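Local coordinates for hypothetical 19.5 KDA protein IN emre-rus intergenic region (Escherichia coli, PDB 1FUX), which is of unknown function but belongs to the phosphatidylethanolamine-binding protein family, as a periplasmic bacterial homologue of a Raf kinase inhibitor protein, at residues 123-129 with 150-156; 3-9 with 34-40; 47-52 with 65-71. All blocks are in the same frame, centred on the assembly; numbering follows the deposited sequence.

Contact 1: 123-129 with 150-156; sequences KVWALKT and NKIATAE
Thr-154 lays its methyl over one face of the Trp-125 indole: CG2 lies 3.5 Å above the ring plane, displaced toward the rim, and comes to 3.6 Å from CE3. The two residues form a non-hydrogen-bonded pair of the antiparallel ladder at the edge of the sheet, where the outermost strand 151-161 runs beside strand 118-127 in the five-stranded sheet of this PEBP-family fold. The threonine torsion explains the overlap, because OG1 takes the place between the backbone N and the carbonyl carbon (chi1 68°) and CG2 falls beside the backbone N. Lys-123, extended along its whole length, brings CE over the same indole face and to 3.6 Å from OG1 of Thr-154, while Lys-151 crosses the ring at about a right angle with its CG and CD near CE3 and CZ3. The indole N-H is bonded to Thr-51 OG1 of the adjacent strand, and Leu-147 of helix 140-148 also packs on the ring. At the polar rim, Lys-123 NZ donates to two waters; one donates in turn to Glu-156 OE2, the other accepts from Lys-151 NZ. Water therefore mediates between the two ammonium groups, 5.3 Å apart, and probably eases their repulsion. The backbone ladder is regular from Val-124 and Ala-155 to Ala-126 and Ala-153, the latter with a nearly straight N-H...O angle of 178°. Then the register slips by one residue in a classic beta bulge: Ile-152 and Ala-153 both face Ala-126. Beyond it, Asn-150 ND2 is held by Met-146 O, and Lys-128 N donates to the carbonyl of Asn-150. The bulge itself is uneven, since Ala-126 O receives Ile-152 N at 2.8 Å but Ala-153 N only weakly, at 3.5 Å.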
loop_
_atom_site.group_PDB
_atom_site.type_symbol
_atom_site.label_atom_id
_atom_site.label_comp_id
_atom_site.label_asym_id
_atom_site.label_seq_id
_atom_site.Cartn_x
_atom_site.Cartn_y
_atom_site.Cartn_z
ATOM N N LYS A 123 -6.358 -12.853 7.503
ATOM C CA LYS A 123 -7.377 -12.378 8.421
ATOM C C LYS A 123 -8.767 -12.341 7.833
ATOM O O LYS A 123 -9.024 -11.888 6.719
ATOM C CB LYS A 123 -6.919 -10.935 8.783
ATOM C CG LYS A 123 -7.844 -10.133 9.721
ATOM C CD LYS A 123 -6.896 -9.054 10.289
ATOM C CE LYS A 123 -7.598 -7.941 11.029
ATOM N NZ LYS A 123 -6.612 -6.829 11.305
ATOM N N VAL A 124 -9.751 -12.918 8.578
ATOM C CA VAL A 124 -11.117 -12.841 8.137
ATOM C C VAL A 124 -11.861 -11.794 8.965
ATOM O O VAL A 124 -11.669 -11.732 10.184
ATOM C CB VAL A 124 -11.847 -14.222 8.346
ATOM C CG1 VAL A 124 -13.200 -14.070 7.682
ATOM C CG2 VAL A 124 -10.983 -15.295 7.698
ATOM N N TRP A 125 -12.688 -10.992 8.361
ATOM C CA TRP A 125 -13.447 -9.914 8.928
ATOM C C TRP A 125 -14.956 -10.146 8.834
ATOM O O TRP A 125 -15.446 -10.442 7.747
ATOM C CB TRP A 125 -13.237 -8.572 8.190
ATOM C CG TRP A 125 -11.798 -8.204 7.990
ATOM C CD1 TRP A 125 -10.858 -8.894 7.265
ATOM C CD2 TRP A 125 -11.132 -7.020 8.466
ATOM N NE1 TRP A 125 -9.630 -8.252 7.298
ATOM C CE2 TRP A 125 -9.800 -7.076 7.990
ATOM C CE3 TRP A 125 -11.572 -5.932 9.226
ATOM C CZ2 TRP A 125 -8.895 -6.058 8.276
ATOM C CZ3 TRP A 125 -10.655 -4.939 9.519
ATOM C CH2 TRP A 125 -9.356 -5.010 9.033
ATOM N N ALA A 126 -15.643 -9.928 9.940
ATOM C CA ALA A 126 -17.095 -9.964 10.027
ATOM C C ALA A 126 -17.527 -8.493 10.003
ATOM O O ALA A 126 -17.104 -7.724 10.887
ATOM C CB ALA A 126 -17.655 -10.576 11.297
ATOM N N LEU A 127 -18.266 -8.089 8.998
ATOM C CA LEU A 127 -18.612 -6.680 8.888
ATOM C C LEU A 127 -20.099 -6.398 9.100
ATOM O O LEU A 127 -20.979 -7.191 8.726
ATOM C CB LEU A 127 -18.205 -6.198 7.503
ATOM C CG LEU A 127 -16.764 -6.559 7.084
ATOM C CD1 LEU A 127 -16.610 -6.364 5.588
ATOM C CD2 LEU A 127 -15.752 -5.779 7.894
ATOM N N LYS A 128 -20.349 -5.167 9.577
ATOM C CA LYS A 128 -21.704 -4.703 9.821
ATOM C C LYS A 128 -22.408 -4.139 8.608
ATOM O O LYS A 128 -23.520 -3.602 8.751
ATOM C CB LYS A 128 -21.692 -3.617 10.918
ATOM C CG LYS A 128 -21.181 -2.254 10.455
ATOM C CD LYS A 128 -21.074 -1.331 11.668
ATOM C CE LYS A 128 -20.158 -0.144 11.417
ATOM N NZ LYS A 128 -19.571 0.357 12.701
ATOM N N THR A 129 -21.874 -4.241 7.404
ATOM C CA THR A 129 -22.492 -3.753 6.202
ATOM C C THR A 129 -22.556 -4.856 5.128
ATOM O O THR A 129 -21.668 -5.702 5.143
ATOM C CB THR A 129 -21.685 -2.632 5.516
ATOM O OG1 THR A 129 -21.047 -1.869 6.541
ATOM C CG2 THR A 129 -22.636 -1.819 4.670
ATOM N N ASN A 150 -16.050 -0.776 9.237
ATOM C CA ASN A 150 -17.241 -1.646 9.292
ATOM C C ASN A 150 -17.005 -2.902 10.087
ATOM O O ASN A 150 -17.877 -3.797 10.163
ATOM C CB ASN A 150 -17.647 -1.956 7.846
ATOM C CG ASN A 150 -18.144 -0.719 7.133
ATOM O OD1 ASN A 150 -19.300 -0.330 7.299
ATOM N ND2 ASN A 150 -17.338 -0.035 6.344
ATOM N N LYS A 151 -15.862 -3.058 10.717
ATOM C CA LYS A 151 -15.527 -4.226 11.508
ATOM C C LYS A 151 -16.445 -4.513 12.710
ATOM O O LYS A 151 -16.684 -3.609 13.509
ATOM C CB LYS A 151 -14.131 -4.068 12.105
ATOM C CG LYS A 151 -13.505 -5.331 12.652
ATOM C CD LYS A 151 -12.176 -4.989 13.356
ATOM C CE LYS A 151 -11.907 -5.963 14.498
ATOM N NZ LYS A 151 -10.463 -6.072 14.888
ATOM N N ILE A 152 -16.851 -5.768 12.863
ATOM C CA ILE A 152 -17.534 -6.245 14.062
ATOM C C ILE A 152 -16.478 -7.044 14.810
ATOM O O ILE A 152 -16.194 -6.856 15.982
ATOM C CB ILE A 152 -18.762 -7.135 13.772
ATOM C CG1 ILE A 152 -19.776 -6.376 12.960
ATOM C CG2 ILE A 152 -19.344 -7.671 15.081
ATOM C CD1 ILE A 152 -21.159 -6.996 12.831
ATOM N N ALA A 153 -15.852 -8.016 14.106
ATOM C CA ALA A 153 -14.847 -8.862 14.693
ATOM C C ALA A 153 -13.859 -9.405 13.662
ATOM O O ALA A 153 -14.177 -9.361 12.462
ATOM C CB ALA A 153 -15.494 -10.085 15.368
ATOM N N THR A 154 -12.695 -9.882 14.076
ATOM C CA THR A 154 -11.759 -10.475 13.122
ATOM C C THR A 154 -11.116 -11.703 13.749
ATOM O O THR A 154 -11.001 -11.914 14.982
ATOM C CB THR A 154 -10.666 -9.507 12.583
ATOM O OG1 THR A 154 -9.781 -9.192 13.661
ATOM C CG2 THR A 154 -11.250 -8.236 11.975
ATOM N N ALA A 155 -10.652 -12.634 12.887
ATOM C CA ALA A 155 -9.907 -13.780 13.312
ATOM C C ALA A 155 -8.751 -13.978 12.306
ATOM O O ALA A 155 -8.979 -13.721 11.120
ATOM C CB ALA A 155 -10.731 -15.067 13.327
ATOM N N GLU A 156 -7.640 -14.464 12.763
ATOM C CA GLU A 156 -6.531 -14.587 11.802
ATOM C C GLU A 156 -5.628 -15.767 12.049
ATOM O O GLU A 156 -5.566 -16.383 13.125
ATOM C CB GLU A 156 -5.786 -13.232 11.860
ATOM C CG GLU A 156 -4.971 -13.046 13.106
ATOM C CD GLU A 156 -4.557 -11.614 13.387
ATOM O OE1 GLU A 156 -3.372 -11.267 13.218
ATOM O OE2 GLU A 156 -5.437 -10.829 13.810
HETATM O O HOH W 1 -5.288 -8.027 13.520
HETATM O O HOH W 2 -8.573 -5.212 12.751
#

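Contact 2: 3-9 with 34-40; sequences FQVTSNE and PSLTWSG
With OG turned opposite the backbone N of its residue (chi1 169°), Ser-7 reaches the carbonyl of Ser-35; Ser-35, by contrast, holds OG between its own N and carbonyl carbon, facing Glu-9. The first hydroxyl works in two directions: Ser-7 OG donates to Ser-35 O at 2.8 Å and accepts from Glu-9 N at 2.9 Å, the latter closing an ST turn; Ile-10 N, just beyond, is bonded to it as well. The bent Glu-9 chain then sets OE1 against Ser-35, whose N donates to it at 2.7 Å, 34° out of the carboxylate plane on the anti side. Losing the Ser-7 hydroxyl to an alanine here would probably leave Ser-35 O, Glu-9 N and Ile-10 N without their shared mate and let the turn that presents the carboxylate shift. Next to this polar end runs an antiparallel ladder, with Gln-4 opposite Ser-39 and Thr-6 opposite Thr-37 as hydrogen-bonded pairs. On the inward face, Val-5 CG2 meets Leu-36 CB at 4.0 Å, and Phe-3 CE1 approaches Trp-38 CD1 to 3.9 Å, the ring planes inclined at 63°. Strand 36-39 is central in its three-stranded sheet, between 4-6 and 77-78, and these inward side chains rest on Val-124 of strand 118-127 and on Ala-155 and Ile-157 of strand 151-161.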
loop_
_atom_site.group_PDB
_atom_site.type_symbol
_atom_site.label_atom_id
_atom_site.label_comp_id
_atom_site.label_asym_id
_atom_site.label_seq_id
_atom_site.Cartn_x
_atom_site.Cartn_y
_atom_site.Cartn_z
ATOM N N PHE A 3 -15.178 -15.162 17.488
ATOM C CA PHE A 3 -15.019 -15.334 16.014
ATOM C C PHE A 3 -13.744 -16.071 15.681
ATOM O O PHE A 3 -12.668 -15.714 16.164
ATOM C CB PHE A 3 -15.140 -14.032 15.272
ATOM C CG PHE A 3 -15.214 -14.035 13.775
ATOM C CD1 PHE A 3 -16.166 -14.764 13.075
ATOM C CD2 PHE A 3 -14.309 -13.292 13.033
ATOM C CE1 PHE A 3 -16.285 -14.741 11.707
ATOM C CE2 PHE A 3 -14.412 -13.262 11.654
ATOM C CZ PHE A 3 -15.380 -13.975 10.967
ATOM N N GLN A 4 -13.799 -17.172 14.908
ATOM C CA GLN A 4 -12.632 -17.993 14.674
ATOM C C GLN A 4 -12.487 -18.399 13.186
ATOM O O GLN A 4 -13.479 -18.276 12.503
ATOM C CB GLN A 4 -12.710 -19.296 15.508
ATOM C CG GLN A 4 -12.598 -19.175 17.018
ATOM C CD GLN A 4 -13.454 -20.199 17.762
ATOM O OE1 GLN A 4 -13.219 -21.381 17.598
ATOM N NE2 GLN A 4 -14.423 -19.731 18.536
ATOM N N VAL A 5 -11.310 -18.757 12.794
ATOM C CA VAL A 5 -11.031 -19.197 11.404
ATOM C C VAL A 5 -10.031 -20.333 11.466
ATOM O O VAL A 5 -9.125 -20.388 12.306
ATOM C CB VAL A 5 -10.541 -18.075 10.480
ATOM C CG1 VAL A 5 -9.267 -17.446 10.971
ATOM C CG2 VAL A 5 -10.358 -18.590 9.035
ATOM N N THR A 6 -10.176 -21.323 10.561
ATOM C CA THR A 6 -9.281 -22.443 10.450
ATOM C C THR A 6 -8.866 -22.652 8.968
ATOM O O THR A 6 -9.523 -22.070 8.114
ATOM C CB THR A 6 -9.934 -23.783 10.863
ATOM O OG1 THR A 6 -11.070 -24.072 10.033
ATOM C CG2 THR A 6 -10.424 -23.679 12.302
ATOM N N SER A 7 -7.863 -23.488 8.764
ATOM C CA SER A 7 -7.445 -23.773 7.389
ATOM C C SER A 7 -6.863 -25.192 7.356
ATOM O O SER A 7 -6.124 -25.636 8.223
ATOM C CB SER A 7 -6.422 -22.784 6.800
ATOM O OG SER A 7 -5.911 -23.332 5.564
ATOM N N ASN A 8 -7.059 -25.824 6.192
ATOM C CA ASN A 8 -6.500 -27.167 5.989
ATOM C C ASN A 8 -5.080 -27.094 5.441
ATOM O O ASN A 8 -4.301 -28.061 5.468
ATOM C CB ASN A 8 -7.395 -27.917 4.989
ATOM C CG ASN A 8 -8.868 -27.943 5.279
ATOM O OD1 ASN A 8 -9.324 -28.352 6.362
ATOM N ND2 ASN A 8 -9.738 -27.564 4.329
ATOM N N GLU A 9 -4.706 -25.906 4.934
ATOM C CA GLU A 9 -3.401 -25.721 4.334
ATOM C C GLU A 9 -2.417 -24.829 5.079
ATOM O O GLU A 9 -1.215 -24.926 4.816
ATOM C CB GLU A 9 -3.531 -25.108 2.933
ATOM C CG GLU A 9 -4.265 -25.938 1.900
ATOM C CD GLU A 9 -5.758 -25.996 2.049
ATOM O OE1 GLU A 9 -6.433 -25.024 2.418
ATOM O OE2 GLU A 9 -6.325 -27.100 1.780
ATOM N N PRO A 34 -4.831 -20.366 0.145
ATOM C CA PRO A 34 -5.301 -21.491 0.972
ATOM C C PRO A 34 -6.766 -21.402 1.325
ATOM O O PRO A 34 -7.397 -20.330 1.367
ATOM C CB PRO A 34 -4.392 -21.305 2.200
ATOM C CG PRO A 34 -4.382 -19.804 2.350
ATOM C CD PRO A 34 -4.085 -19.331 0.924
ATOM N N SER A 35 -7.392 -22.568 1.641
ATOM C CA SER A 35 -8.775 -22.546 2.075
ATOM C C SER A 35 -8.817 -21.920 3.481
ATOM O O SER A 35 -7.833 -21.902 4.194
ATOM C CB SER A 35 -9.437 -23.938 2.180
ATOM O OG SER A 35 -8.754 -24.687 3.187
ATOM N N LEU A 36 -9.972 -21.433 3.856
ATOM C CA LEU A 36 -10.274 -20.817 5.149
ATOM C C LEU A 36 -11.735 -21.122 5.505
ATOM O O LEU A 36 -12.651 -20.994 4.693
ATOM C CB LEU A 36 -10.152 -19.266 5.113
ATOM C CG LEU A 36 -8.730 -18.765 4.779
ATOM C CD1 LEU A 36 -8.705 -17.281 4.378
ATOM C CD2 LEU A 36 -7.756 -18.987 5.929
ATOM N N THR A 37 -11.946 -21.539 6.759
ATOM C CA THR A 37 -13.323 -21.787 7.196
ATOM C C THR A 37 -13.509 -21.018 8.550
ATOM O O THR A 37 -12.735 -21.323 9.443
ATOM C CB THR A 37 -13.559 -23.280 7.512
ATOM O OG1 THR A 37 -13.143 -24.057 6.374
ATOM C CG2 THR A 37 -15.039 -23.550 7.820
ATOM N N TRP A 38 -14.485 -20.195 8.583
ATOM C CA TRP A 38 -14.699 -19.453 9.839
ATOM C C TRP A 38 -15.973 -19.858 10.562
ATOM O O TRP A 38 -16.970 -20.297 9.964
ATOM C CB TRP A 38 -14.668 -17.969 9.510
ATOM C CG TRP A 38 -15.510 -17.452 8.408
ATOM C CD1 TRP A 38 -16.749 -16.912 8.502
ATOM C CD2 TRP A 38 -15.165 -17.353 7.004
ATOM N NE1 TRP A 38 -17.209 -16.465 7.297
ATOM C CE2 TRP A 38 -16.224 -16.736 6.350
ATOM C CE3 TRP A 38 -14.024 -17.728 6.259
ATOM C CZ2 TRP A 38 -16.267 -16.465 4.968
ATOM C CZ3 TRP A 38 -14.062 -17.459 4.884
ATOM C CH2 TRP A 38 -15.160 -16.841 4.239
ATOM N N SER A 39 -15.964 -19.551 11.855
ATOM C CA SER A 39 -17.107 -19.890 12.703
ATOM C C SER A 39 -17.215 -18.879 13.833
ATOM O O SER A 39 -16.389 -17.965 13.998
ATOM C CB SER A 39 -16.912 -21.290 13.288
ATOM O OG SER A 39 -15.906 -21.195 14.321
ATOM N N GLY A 40 -18.245 -19.054 14.666
ATOM C CA GLY A 40 -18.404 -18.040 15.734
ATOM C C GLY A 40 -18.896 -16.774 15.067
ATOM O O GLY A 40 -18.707 -15.689 15.639
#

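Contact 3: 47-52 with 65-71; sequences SFAVTV and HWTVVNI
Val-52 and Trp-66 mark the tightest side-chain packing here: CG2 of the valine lies in the indole plane at its edge, 3.6 Å from CE3, and CG1 presses on His-65 CB at 3.5 Å. Trp-66 CG stands opposite its backbone N (chi1 -168°), which carries the six-membered ring forward along its strand, toward Val-68; there Val-50 CG1 touches CZ3 and Val-68 CG2 lies over one face, 3.1 Å above the plane and offset toward the rim. The indole N-H is bound by Gln-96 OE1. Both strands belong to a beta hairpin, 47-54 with 63-72, in the middle of the antiparallel five-stranded sheet, and a classic bulge sits at this end: His-65 and Trp-66 both face Val-52, whose O takes a 2.7 Å bond from His-65 N and only a weak one from Trp-66 N. On the other face the packing is sparser, Thr-51 and Thr-67 meeting through their CG2 methyls at 4.1 Å, with Leu-147 and Val-143 of helix 140-148 lying against that side. Toward Ser-47 the register shifts a second time, between Val-50, paired with Val-68, and Phe-48, which keeps both backbone bonds to Ile-71. Asn-70, at the shift, takes a positive phi of 64°. Its N-H misses Phe-48 O at a poor angle and donates instead to a water, which in turn donates to Ser-47 OG. This water thus bridges the strands at the shift; Ser-47 OG also bonds Thr-129 O, and Asn-70 OD1 accepts from Ile-132 N.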
loop_
_atom_site.group_PDB
_atom_site.type_symbol
_atom_site.label_atom_id
_atom_site.label_comp_id
_atom_site.label_asym_id
_atom_site.label_seq_id
_atom_site.Cartn_x
_atom_site.Cartn_y
_atom_site.Cartn_z
ATOM N N SER A 47 -21.789 -9.301 5.950
ATOM C CA SER A 47 -20.847 -9.702 4.928
ATOM C C SER A 47 -19.487 -10.032 5.586
ATOM O O SER A 47 -19.208 -9.729 6.757
ATOM C CB SER A 47 -20.627 -8.752 3.776
ATOM O OG SER A 47 -19.938 -7.589 4.216
ATOM N N PHE A 48 -18.678 -10.726 4.779
ATOM C CA PHE A 48 -17.343 -11.077 5.270
ATOM C C PHE A 48 -16.255 -10.547 4.310
ATOM O O PHE A 48 -16.562 -10.166 3.179
ATOM C CB PHE A 48 -17.143 -12.600 5.390
ATOM C CG PHE A 48 -18.088 -13.263 6.373
ATOM C CD1 PHE A 48 -19.270 -13.844 5.901
ATOM C CD2 PHE A 48 -17.779 -13.290 7.712
ATOM C CE1 PHE A 48 -20.110 -14.469 6.837
ATOM C CE2 PHE A 48 -18.628 -13.886 8.650
ATOM C CZ PHE A 48 -19.795 -14.491 8.179
ATOM N N ALA A 49 -15.041 -10.467 4.869
ATOM C CA ALA A 49 -13.936 -10.007 3.978
ATOM C C ALA A 49 -12.726 -10.802 4.381
ATOM O O ALA A 49 -12.650 -11.304 5.523
ATOM C CB ALA A 49 -13.786 -8.508 4.119
ATOM N N VAL A 50 -11.759 -11.006 3.463
ATOM C CA VAL A 50 -10.533 -11.695 3.851
ATOM C C VAL A 50 -9.352 -10.796 3.378
ATOM O O VAL A 50 -9.444 -10.339 2.243
ATOM C CB VAL A 50 -10.371 -13.100 3.237
ATOM C CG1 VAL A 50 -8.991 -13.715 3.494
ATOM C CG2 VAL A 50 -11.420 -13.999 3.926
ATOM N N THR A 51 -8.346 -10.603 4.216
ATOM C CA THR A 51 -7.188 -9.824 3.765
ATOM C C THR A 51 -5.962 -10.642 4.093
ATOM O O THR A 51 -5.914 -11.437 5.037
ATOM C CB THR A 51 -7.027 -8.415 4.406
ATOM O OG1 THR A 51 -7.027 -8.498 5.836
ATOM C CG2 THR A 51 -8.124 -7.460 3.924
ATOM N N VAL A 52 -4.834 -10.402 3.352
ATOM C CA VAL A 52 -3.589 -11.091 3.590
ATOM C C VAL A 52 -2.532 -9.967 3.525
ATOM O O VAL A 52 -2.449 -9.253 2.506
ATOM C CB VAL A 52 -3.227 -12.190 2.582
ATOM C CG1 VAL A 52 -1.880 -12.809 2.921
ATOM C CG2 VAL A 52 -4.375 -13.224 2.539
ATOM N N HIS A 65 -1.177 -8.758 0.126
ATOM C CA HIS A 65 -1.122 -9.925 -0.749
ATOM C C HIS A 65 -2.488 -10.295 -1.302
ATOM O O HIS A 65 -2.580 -10.949 -2.359
ATOM C CB HIS A 65 -0.595 -11.108 0.117
ATOM C CG HIS A 65 0.906 -11.021 0.262
ATOM N ND1 HIS A 65 1.803 -11.640 -0.580
ATOM C CD2 HIS A 65 1.647 -10.382 1.204
ATOM C CE1 HIS A 65 3.049 -11.366 -0.180
ATOM N NE2 HIS A 65 2.974 -10.570 0.917
ATOM N N TRP A 66 -3.562 -9.935 -0.604
ATOM C CA TRP A 66 -4.897 -10.274 -1.142
ATOM C C TRP A 66 -5.969 -9.467 -0.454
ATOM O O TRP A 66 -5.847 -9.271 0.772
ATOM C CB TRP A 66 -5.158 -11.752 -0.733
ATOM C CG TRP A 66 -6.335 -12.389 -1.429
ATOM C CD1 TRP A 66 -6.917 -12.038 -2.622
ATOM C CD2 TRP A 66 -6.974 -13.615 -1.003
ATOM N NE1 TRP A 66 -7.894 -12.969 -2.937
ATOM C CE2 TRP A 66 -7.947 -13.925 -1.951
ATOM C CE3 TRP A 66 -6.816 -14.438 0.115
ATOM C CZ2 TRP A 66 -8.828 -15.031 -1.843
ATOM C CZ3 TRP A 66 -7.658 -15.571 0.227
ATOM C CH2 TRP A 66 -8.648 -15.863 -0.757
ATOM N N THR A 67 -7.036 -9.066 -1.110
ATOM C CA THR A 67 -8.176 -8.476 -0.416
ATOM C C THR A 67 -9.403 -9.077 -1.139
ATOM O O THR A 67 -9.471 -8.971 -2.365
ATOM C CB THR A 67 -8.309 -6.929 -0.442
ATOM O OG1 THR A 67 -8.427 -6.480 -1.789
ATOM C CG2 THR A 67 -7.094 -6.244 0.180
ATOM N N VAL A 68 -10.364 -9.561 -0.366
ATOM C CA VAL A 68 -11.602 -10.056 -0.957
ATOM C C VAL A 68 -12.740 -9.509 -0.051
ATOM O O VAL A 68 -12.582 -9.690 1.148
ATOM C CB VAL A 68 -11.904 -11.564 -0.789
ATOM C CG1 VAL A 68 -13.129 -11.950 -1.643
ATOM C CG2 VAL A 68 -10.731 -12.418 -1.088
ATOM N N VAL A 69 -13.726 -8.872 -0.652
ATOM C CA VAL A 69 -14.764 -8.329 0.231
ATOM C C VAL A 69 -16.105 -8.728 -0.372
ATOM O O VAL A 69 -16.172 -9.321 -1.461
ATOM C CB VAL A 69 -14.698 -6.812 0.416
ATOM C CG1 VAL A 69 -13.332 -6.316 0.932
ATOM C CG2 VAL A 69 -14.969 -6.074 -0.882
ATOM N N ASN A 70 -17.164 -8.340 0.369
ATOM C CA ASN A 70 -18.530 -8.595 -0.105
ATOM C C ASN A 70 -18.798 -10.094 -0.199
ATOM O O ASN A 70 -19.618 -10.562 -1.013
ATOM C CB ASN A 70 -18.857 -7.824 -1.369
ATOM C CG ASN A 70 -18.774 -6.297 -1.289
ATOM O OD1 ASN A 70 -18.731 -5.757 -0.198
ATOM N ND2 ASN A 70 -18.751 -5.588 -2.405
ATOM N N ILE A 71 -18.192 -10.841 0.708
ATOM C CA ILE A 71 -18.519 -12.251 0.840
ATOM C C ILE A 71 -19.898 -12.247 1.534
ATOM O O ILE A 71 -20.059 -11.689 2.624
ATOM C CB ILE A 71 -17.477 -13.049 1.574
ATOM C CG1 ILE A 71 -16.111 -13.006 0.826
ATOM C CG2 ILE A 71 -17.956 -14.494 1.677
ATOM C CD1 ILE A 71 -14.974 -13.411 1.752
HETATM O O HOH W 3 -17.962 -6.717 2.551
#

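Overall arrangement
Contact 3 is the core: all 13 of its touching residues are buried, and its centre lies about 6 Å from that of the chain, against about 13 and 12 Å for contacts 1 and 2, both partly buried. Contacts 1 and 3 belong to one sheet, where strands 47-54 and 118-127 are neighbours, and Trp-125 N probably bonds Ala-49 O. Contact 2 belongs to a separate sheet and meets them by apolar packing, Val-5 CG2 lying 3.6 Å from Val-124 CG2 and Leu-36 CD1 3.7 Å from Val-50 CG1. Chemistry follows place: branched aliphatics and indole inside, water-linked lysines and glutamate at the sheet edge, a hydroxyl-carboxylate cluster beside contact 2's short strands.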